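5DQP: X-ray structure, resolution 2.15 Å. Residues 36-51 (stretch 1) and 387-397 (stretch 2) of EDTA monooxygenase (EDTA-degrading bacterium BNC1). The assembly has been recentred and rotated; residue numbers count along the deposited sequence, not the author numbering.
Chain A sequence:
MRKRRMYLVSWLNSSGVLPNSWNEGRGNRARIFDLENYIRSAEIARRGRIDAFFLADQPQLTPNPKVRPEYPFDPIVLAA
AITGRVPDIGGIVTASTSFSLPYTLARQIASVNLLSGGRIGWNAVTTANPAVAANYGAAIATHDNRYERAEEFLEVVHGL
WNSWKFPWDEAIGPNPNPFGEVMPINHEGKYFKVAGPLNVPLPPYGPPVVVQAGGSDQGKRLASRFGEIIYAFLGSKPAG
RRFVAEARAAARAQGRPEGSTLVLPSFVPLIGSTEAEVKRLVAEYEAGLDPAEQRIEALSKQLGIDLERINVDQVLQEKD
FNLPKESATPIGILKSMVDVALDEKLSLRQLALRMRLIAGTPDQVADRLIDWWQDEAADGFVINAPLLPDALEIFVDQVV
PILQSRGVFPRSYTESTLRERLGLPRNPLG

Stretch 1, residues 36-51: ENYIRSAEIARRGRID
Stretch 2, residues 387-397: LLPDALEIFVD

How do the two stretches lie against each other? Stretch 1 is helical from 36 to 47, and the helix of stretch 2, which reaches 397 and continues beyond, runs almost parallel to it: the N-to-C directions differ by 9° and the axes approach to 9.3 Å. Three close CA pairs set the register, Ser 41 with Pro 389 (5.2 Å), Ile 44 with Glu 393 (6.2 Å) and Gly 48 with Val 396 (5.2 Å). Together the stretches bury 618 Å².

What does the beginning of stretch 2 contribute? Leu 387 and Leu 388 are extended (phi/psi -135/129 and -109/139), and a cis peptide bond leads into Pro 389 (-83/-10, C-gamma endo). Leu 388, chi1 m and chi2 t, brings CD2 to 3.9 Å from Ser 41 OG, while a water donates to both its carbonyl O (2.9 Å) and Asn 37 OD1 (2.5 Å), joining the stretches where no direct hydrogen bond does. The compact ring of Pro 389 faces stretch 1: CB lies 3.4 Å from Ser 41 OG and 3.7 Å from Ile 44 CD1, and CG is 3.6 Å from Arg 40 NE. Arg 40, t at chi1 to chi3, thus covers the ring with its long chain yet remains exposed to solvent.

Which side chains fill the middle? Ile 44, chi1 m and chi2 t, points toward stretch 2. Leu 392 (t, p) points back, its CG 4.2 Å from Ile 44 CG2 and its CD2 4.4 Å from Ala 45 CB and 3.9 Å from Ser 41 O; the small Ala 45 and Ser 41 leave room for this branch. Glu 393 (t, t, chi3 -7°) flanks the apolar patch: its CA lies 3.8 Å from Ile 44 CG2 and its OE1 3.9 Å from Ile 44 CD1, so the carboxylate end also lies against the isoleucine.

How is the far end closed? Val 396, chi1 160°, sets CG2 3.9 Å from Ile 44 CG2 and 4.4 Å from Ile 50 CG1, and CG1 3.6 Å from Gly 48 CA. Glycine suits this place, since an ideal CB on Gly 48 would come within 2.9 Å of Val 396 CG2. Arg 49 then turns the chain with positive phi (60/26) in a Schellman motif, Ile 50 N bonding Ala 45 O at 2.9 Å. At Asp 397 (chi1 m, chi2 -16°), OD1 accepts from Arg 47 NH2 (chi1 and chi2 t, chi3 91°) at 2.7 Å and 160°, a salt bridge at the guanidinium edge.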

# COMPACT_ATOMS: atom_id res chain seq x y z
N GLU A 36 7.69 -12.56 5.64
CA GLU A 36 7.77 -13.99 5.32
C GLU A 36 6.61 -14.77 5.92
O GLU A 36 6.20 -15.79 5.35
CB GLU A 36 9.11 -14.56 5.78
CG GLU A 36 10.32 -13.97 5.04
CD GLU A 36 10.21 -14.08 3.51
OE1 GLU A 36 9.75 -15.14 3.02
OE2 GLU A 36 10.57 -13.10 2.81
N ASN A 37 6.07 -14.32 7.05
CA ASN A 37 4.86 -14.93 7.57
C ASN A 37 3.74 -14.91 6.53
O ASN A 37 2.97 -15.86 6.42
CB ASN A 37 4.42 -14.22 8.85
CG ASN A 37 3.16 -14.81 9.47
OD1 ASN A 37 3.20 -15.91 10.02
ND2 ASN A 37 2.05 -14.07 9.41
N TYR A 38 3.62 -13.81 5.79
CA TYR A 38 2.55 -13.73 4.79
C TYR A 38 2.95 -14.40 3.48
O TYR A 38 2.11 -15.00 2.82
CB TYR A 38 2.16 -12.27 4.58
CG TYR A 38 1.75 -11.67 5.90
CD1 TYR A 38 0.43 -11.81 6.37
CD2 TYR A 38 2.67 -11.03 6.71
CE1 TYR A 38 0.05 -11.32 7.60
CE2 TYR A 38 2.31 -10.51 7.95
CZ TYR A 38 0.99 -10.68 8.39
OH TYR A 38 0.61 -10.19 9.62
N ILE A 39 4.23 -14.33 3.11
CA ILE A 39 4.69 -15.05 1.93
C ILE A 39 4.38 -16.53 2.10
O ILE A 39 3.86 -17.19 1.19
CB ILE A 39 6.19 -14.82 1.67
CG1 ILE A 39 6.52 -13.34 1.52
CG2 ILE A 39 6.64 -15.60 0.42
CD1 ILE A 39 5.73 -12.65 0.43
N ARG A 40 4.74 -17.09 3.26
CA ARG A 40 4.49 -18.50 3.51
C ARG A 40 3.03 -18.85 3.28
O ARG A 40 2.71 -19.82 2.59
CB ARG A 40 4.94 -18.87 4.93
CG ARG A 40 4.80 -20.36 5.30
CD ARG A 40 5.77 -20.72 6.46
NE ARG A 40 5.41 -21.94 7.19
CZ ARG A 40 6.01 -22.37 8.30
NH1 ARG A 40 7.02 -21.68 8.84
NH2 ARG A 40 5.60 -23.49 8.90
N SER A 41 2.12 -18.03 3.81
CA SER A 41 0.70 -18.34 3.64
C SER A 41 0.25 -18.14 2.21
O SER A 41 -0.59 -18.89 1.71
CB SER A 41 -0.15 -17.48 4.57
OG SER A 41 -0.08 -18.01 5.87
N ALA A 42 0.77 -17.10 1.53
CA ALA A 42 0.31 -16.87 0.17
C ALA A 42 0.83 -17.96 -0.77
O ALA A 42 0.13 -18.35 -1.71
CB ALA A 42 0.72 -15.48 -0.32
N GLU A 43 2.05 -18.45 -0.52
CA GLU A 43 2.60 -19.55 -1.32
C GLU A 43 1.86 -20.87 -1.05
O GLU A 43 1.74 -21.71 -1.95
CB GLU A 43 4.10 -19.71 -1.05
CG GLU A 43 5.04 -18.69 -1.74
CD GLU A 43 5.27 -18.91 -3.27
OE1 GLU A 43 6.12 -18.18 -3.85
OE2 GLU A 43 4.62 -19.79 -3.90
N ILE A 44 1.36 -21.08 0.17
CA ILE A 44 0.50 -22.23 0.41
C ILE A 44 -0.79 -22.11 -0.39
O ILE A 44 -1.23 -23.06 -1.04
CB ILE A 44 0.23 -22.40 1.92
CG1 ILE A 44 1.49 -22.93 2.62
CG2 ILE A 44 -0.98 -23.32 2.17
CD1 ILE A 44 1.43 -22.77 4.15
N ALA A 45 -1.43 -20.93 -0.35
CA ALA A 45 -2.66 -20.76 -1.13
C ALA A 45 -2.39 -20.90 -2.63
O ALA A 45 -3.19 -21.47 -3.37
CB ALA A 45 -3.30 -19.40 -0.81
N ARG A 46 -1.24 -20.40 -3.09
CA ARG A 46 -0.88 -20.53 -4.51
C ARG A 46 -0.75 -21.99 -4.91
O ARG A 46 -1.25 -22.41 -5.97
CB ARG A 46 0.42 -19.78 -4.79
CG ARG A 46 0.82 -19.71 -6.26
CD ARG A 46 2.28 -19.27 -6.36
NE ARG A 46 2.86 -19.64 -7.63
CZ ARG A 46 3.30 -20.85 -7.93
NH1 ARG A 46 3.23 -21.83 -7.03
NH2 ARG A 46 3.82 -21.09 -9.13
N ARG A 47 -0.09 -22.80 -4.07
CA ARG A 47 0.02 -24.23 -4.32
C ARG A 47 -1.35 -24.91 -4.40
O ARG A 47 -1.54 -25.83 -5.21
CB ARG A 47 0.89 -24.89 -3.25
CG ARG A 47 0.90 -26.43 -3.30
CD ARG A 47 1.87 -27.03 -2.29
NE ARG A 47 1.25 -27.32 -0.99
CZ ARG A 47 1.59 -26.73 0.15
NH1 ARG A 47 2.56 -25.82 0.18
NH2 ARG A 47 0.96 -27.06 1.28
N GLY A 48 -2.33 -24.44 -3.63
CA GLY A 48 -3.69 -24.93 -3.75
C GLY A 48 -4.51 -24.37 -4.89
O GLY A 48 -5.66 -24.78 -5.06
N ARG A 49 -3.95 -23.44 -5.68
CA ARG A 49 -4.70 -22.70 -6.70
C ARG A 49 -5.85 -21.89 -6.11
O ARG A 49 -6.86 -21.63 -6.78
CB ARG A 49 -5.25 -23.63 -7.78
CG ARG A 49 -4.25 -24.58 -8.39
CD ARG A 49 -2.98 -23.87 -8.84
NE ARG A 49 -2.02 -24.85 -9.37
CZ ARG A 49 -0.73 -24.91 -9.05
NH1 ARG A 49 -0.19 -24.04 -8.20
NH2 ARG A 49 0.03 -25.84 -9.61
N ILE A 50 -5.74 -21.48 -4.84
CA ILE A 50 -6.73 -20.55 -4.31
C ILE A 50 -6.80 -19.35 -5.25
O ILE A 50 -5.79 -18.93 -5.81
CB ILE A 50 -6.38 -20.14 -2.87
CG1 ILE A 50 -6.32 -21.38 -1.97
CG2 ILE A 50 -7.40 -19.17 -2.31
CD1 ILE A 50 -7.51 -22.35 -2.07
N ASP A 51 -8.01 -18.83 -5.47
CA ASP A 51 -8.14 -17.74 -6.44
C ASP A 51 -7.52 -16.45 -5.92
O ASP A 51 -6.88 -15.72 -6.69
CB ASP A 51 -9.60 -17.54 -6.83
CG ASP A 51 -10.15 -18.74 -7.56
OD1 ASP A 51 -9.68 -19.00 -8.70
OD2 ASP A 51 -11.00 -19.45 -6.98
N LEU A 387 -5.78 -20.83 12.41
CA LEU A 387 -4.36 -20.60 12.64
C LEU A 387 -3.67 -20.50 11.29
O LEU A 387 -3.86 -21.37 10.44
CB LEU A 387 -3.74 -21.75 13.46
CG LEU A 387 -2.22 -21.65 13.67
CD1 LEU A 387 -1.83 -20.33 14.35
CD2 LEU A 387 -1.71 -22.87 14.47
N LEU A 388 -2.88 -19.43 11.11
CA LEU A 388 -2.04 -19.27 9.91
C LEU A 388 -0.57 -19.45 10.26
O LEU A 388 -0.11 -18.98 11.30
CB LEU A 388 -2.28 -17.88 9.27
CG LEU A 388 -3.67 -17.77 8.62
CD1 LEU A 388 -4.05 -16.35 8.23
CD2 LEU A 388 -3.66 -18.67 7.39
N PRO A 389 0.19 -20.14 9.38
CA PRO A 389 -0.27 -20.79 8.15
C PRO A 389 -0.85 -22.19 8.35
O PRO A 389 -1.44 -22.72 7.40
CB PRO A 389 1.01 -20.88 7.31
CG PRO A 389 2.10 -20.91 8.28
CD PRO A 389 1.66 -20.00 9.41
N ASP A 390 -0.70 -22.75 9.56
CA ASP A 390 -0.86 -24.19 9.78
C ASP A 390 -2.21 -24.69 9.26
O ASP A 390 -2.26 -25.72 8.58
CB ASP A 390 -0.70 -24.55 11.27
CG ASP A 390 0.72 -24.26 11.81
OD1 ASP A 390 1.35 -23.27 11.36
OD2 ASP A 390 1.22 -25.00 12.70
N ALA A 391 -3.31 -24.00 9.61
CA ALA A 391 -4.63 -24.52 9.24
C ALA A 391 -4.94 -24.30 7.77
O ALA A 391 -5.68 -25.09 7.17
CB ALA A 391 -5.74 -23.91 10.09
N LEU A 392 -4.38 -23.26 7.16
CA LEU A 392 -4.55 -23.15 5.72
C LEU A 392 -3.77 -24.25 5.02
O LEU A 392 -4.20 -24.76 3.99
CB LEU A 392 -4.13 -21.77 5.23
CG LEU A 392 -4.35 -21.42 3.77
CD1 LEU A 392 -5.84 -21.55 3.45
CD2 LEU A 392 -3.86 -19.99 3.56
N GLU A 393 -2.61 -24.62 5.56
CA GLU A 393 -1.85 -25.72 4.98
C GLU A 393 -2.66 -27.02 4.99
O GLU A 393 -2.70 -27.76 4.00
CB GLU A 393 -0.52 -25.85 5.75
CG GLU A 393 0.52 -26.82 5.18
CD GLU A 393 1.91 -26.65 5.83
OE1 GLU A 393 2.12 -25.69 6.63
OE2 GLU A 393 2.80 -27.48 5.54
N ILE A 394 -3.35 -27.29 6.10
CA ILE A 394 -4.24 -28.45 6.18
C ILE A 394 -5.35 -28.34 5.13
O ILE A 394 -5.67 -29.32 4.45
CB ILE A 394 -4.84 -28.57 7.59
CG1 ILE A 394 -3.74 -28.77 8.63
CG2 ILE A 394 -5.86 -29.72 7.68
CD1 ILE A 394 -2.94 -30.04 8.42
N PHE A 395 -6.01 -27.19 5.05
CA PHE A 395 -7.07 -27.04 4.05
C PHE A 395 -6.53 -27.29 2.64
O PHE A 395 -7.09 -28.09 1.88
CB PHE A 395 -7.71 -25.65 4.16
CG PHE A 395 -8.94 -25.51 3.32
CD1 PHE A 395 -8.83 -25.20 1.97
CD2 PHE A 395 -10.19 -25.75 3.86
CE1 PHE A 395 -9.96 -25.10 1.17
CE2 PHE A 395 -11.32 -25.64 3.09
CZ PHE A 395 -11.20 -25.31 1.72
N VAL A 396 -5.41 -26.66 2.29
CA VAL A 396 -4.86 -26.81 0.94
C VAL A 396 -4.35 -28.23 0.69
O VAL A 396 -4.44 -28.75 -0.43
CB VAL A 396 -3.74 -25.77 0.72
CG1 VAL A 396 -2.85 -26.21 -0.45
CG2 VAL A 396 -4.32 -24.37 0.48
N ASP A 397 -3.76 -28.87 1.71
CA ASP A 397 -3.22 -30.20 1.51
C ASP A 397 -4.30 -31.27 1.45
O ASP A 397 -4.09 -32.31 0.82
CB ASP A 397 -2.26 -30.59 2.64
CG ASP A 397 -0.93 -29.85 2.61
OD1 ASP A 397 -0.60 -29.26 1.55
OD2 ASP A 397 -0.23 -29.89 3.66
O HOH W 1 1.31 -16.52 11.59